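Local coordinates for DUF1573 domain-containing protein (Porphyromonas gingivalis, PDB 2QSV) that is of unknown function, possibly with cysteine-type peptidase activity, and is represented here by its two C-terminal Ig-like (E-set) domains, at residues V40-P43 with S44-L48. Sequence-based numbering, arbitrary orientation.
Sequences VSLP and SFVSL
L42 reaches across to V46 and L48 with its branched end: L42 CD2 lies 3.6 Å from L48 CB and 3.8 Å from V46 CG2, while CD1 lies nearest the backbone N of L48. With CG anti to the carbonyl carbon, the leucine is directed at the returning chain and meets the L48 side chain at about a right angle. P43 follows as the first residue of a type I beta turn ending at V46, closed by a 3.2 Å hydrogen bond from V46 N to P43 O. The bond is nearly straight at hydrogen (166°), yet the donor stands well above the carbonyl plane. This turn carries the chain from strand 35-41 in one sheet to strand 46-47 in the other, a sheet-to-sheet connection within the N-terminal of the two Ig-like beta-sandwiches in this chain. P43 CD packs 3.8 Å from V46 CG2, and P43 CB sits over one face of the F45 ring, 4.0 Å from the ring centroid and 12° off its normal, a CH-pi contact. F45 CG lies between its backbone N and carbonyl carbon (chi1 51°), which brings the ring back over the proline; V101 of strand 94-105 touches both side chains in the sandwich interior.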
ATOM      1  N   VAL A  40      19.598  -3.122  -5.615  1.00 41.79           N
ATOM      2  CA  VAL A  40      19.552  -3.922  -6.848  1.00 40.29           C
ATOM      3  C   VAL A  40      18.252  -3.774  -7.669  1.00 39.00           C
ATOM      4  O   VAL A  40      18.231  -4.079  -8.861  1.00 39.08           O
ATOM      5  CB  VAL A  40      19.913  -5.422  -6.583  1.00 40.01           C
ATOM      6  CG1 VAL A  40      21.382  -5.546  -6.139  1.00 39.94           C
ATOM      7  CG2 VAL A  40      19.020  -6.028  -5.538  1.00 39.02           C
ATOM      8  N   SER A  41      17.182  -3.307  -7.033  1.00 37.67           N
ATOM      9  CA  SER A  41      15.928  -3.051  -7.741  1.00 37.17           C
ATOM     10  C   SER A  41      15.205  -1.879  -7.076  1.00 36.72           C
ATOM     11  O   SER A  41      15.154  -1.810  -5.859  1.00 36.08           O
ATOM     12  CB  SER A  41      15.049  -4.304  -7.730  1.00 37.28           C
ATOM     13  OG  SER A  41      13.976  -4.191  -8.642  1.00 37.70           O
ATOM     14  N   LEU A  42      14.689  -0.953  -7.892  1.00 36.68           N
ATOM     15  CA  LEU A  42      13.905   0.197  -7.436  1.00 36.98           C
ATOM     16  C   LEU A  42      12.482   0.049  -7.931  1.00 35.97           C
ATOM     17  O   LEU A  42      12.296  -0.417  -9.032  1.00 36.49           O
ATOM     18  CB  LEU A  42      14.416   1.502  -8.067  1.00 37.21           C
ATOM     19  CG  LEU A  42      15.676   2.239  -7.628  1.00 40.16           C
ATOM     20  CD1 LEU A  42      15.985   3.356  -8.640  1.00 41.34           C
ATOM     21  CD2 LEU A  42      15.504   2.817  -6.221  1.00 41.54           C
ATOM     22  N   PRO A  43      11.481   0.500  -7.146  1.00 34.37           N
ATOM     23  CA  PRO A  43      10.126   0.682  -7.669  1.00 33.86           C
ATOM     24  C   PRO A  43      10.102   1.472  -8.984  1.00 33.81           C
ATOM     25  O   PRO A  43      10.872   2.424  -9.142  1.00 32.79           O
ATOM     26  CB  PRO A  43       9.451   1.491  -6.563  1.00 33.66           C
ATOM     27  CG  PRO A  43      10.095   1.006  -5.337  1.00 33.54           C
ATOM     28  CD  PRO A  43      11.552   0.831  -5.716  1.00 33.68           C
ATOM     29  N   SER A  44       9.224   1.089  -9.909  1.00 33.56           N
ATOM     30  CA  SER A  44       9.114   1.772 -11.203  1.00 33.91           C
ATOM     31  C   SER A  44       8.730   3.255 -11.107  1.00 33.81           C
ATOM     32  O   SER A  44       8.903   4.001 -12.085  1.00 33.51           O
ATOM     33  CB  SER A  44       8.080   1.077 -12.076  1.00 33.55           C
ATOM     34  OG  SER A  44       6.796   1.218 -11.509  1.00 36.26           O
ATOM     35  N   PHE A  45       8.203   3.665  -9.949  1.00 32.55           N
ATOM     36  CA  PHE A  45       7.700   5.028  -9.748  1.00 32.25           C
ATOM     37  C   PHE A  45       8.636   5.879  -8.895  1.00 33.71           C
ATOM     38  O   PHE A  45       8.271   6.984  -8.489  1.00 32.97           O
ATOM     39  CB  PHE A  45       6.272   5.029  -9.137  1.00 30.14           C
ATOM     40  CG  PHE A  45       6.124   4.162  -7.881  1.00 27.49           C
ATOM     41  CD1 PHE A  45       6.424   4.660  -6.607  1.00 25.99           C
ATOM     42  CD2 PHE A  45       5.674   2.846  -7.979  1.00 26.57           C
ATOM     43  CE1 PHE A  45       6.270   3.853  -5.453  1.00 25.99           C
ATOM     44  CE2 PHE A  45       5.498   2.040  -6.834  1.00 26.38           C
ATOM     45  CZ  PHE A  45       5.785   2.550  -5.576  1.00 26.28           C
ATOM     46  N   VAL A  46       9.840   5.373  -8.622  1.00 35.36           N
ATOM     47  CA  VAL A  46      10.818   6.168  -7.875  1.00 36.51           C
ATOM     48  C   VAL A  46      12.142   6.380  -8.611  1.00 38.82           C
ATOM     49  O   VAL A  46      12.485   5.636  -9.530  1.00 38.44           O
ATOM     50  CB  VAL A  46      11.111   5.657  -6.418  1.00 36.21           C
ATOM     51  CG1 VAL A  46       9.848   5.307  -5.636  1.00 31.01           C
ATOM     52  CG2 VAL A  46      12.131   4.553  -6.410  1.00 36.41           C
ATOM     53  N   SER A  47      12.866   7.406  -8.162  1.00 41.56           N
ATOM     54  CA  SER A  47      14.220   7.738  -8.598  1.00 44.38           C
ATOM     55  C   SER A  47      15.165   7.666  -7.420  1.00 45.32           C
ATOM     56  O   SER A  47      14.820   8.130  -6.313  1.00 45.45           O
ATOM     57  CB  SER A  47      14.253   9.161  -9.143  1.00 44.52           C
ATOM     58  OG  SER A  47      14.258   9.127 -10.547  1.00 49.58           O
ATOM     59  N   LEU A  48      16.339   7.080  -7.651  1.00 47.32           N
ATOM     60  CA  LEU A  48      17.426   7.068  -6.679  1.00 49.88           C
ATOM     61  C   LEU A  48      18.802   7.037  -7.378  1.00 51.83           C
ATOM     62  O   LEU A  48      19.117   6.097  -8.111  1.00 52.04           O
ATOM     63  CB  LEU A  48      17.285   5.887  -5.717  1.00 49.34           C
ATOM     64  CG  LEU A  48      18.247   5.779  -4.524  1.00 49.26           C
ATOM     65  CD1 LEU A  48      17.915   6.823  -3.471  1.00 49.42           C
ATOM     66  CD2 LEU A  48      18.213   4.368  -3.914  1.00 48.31           C
TER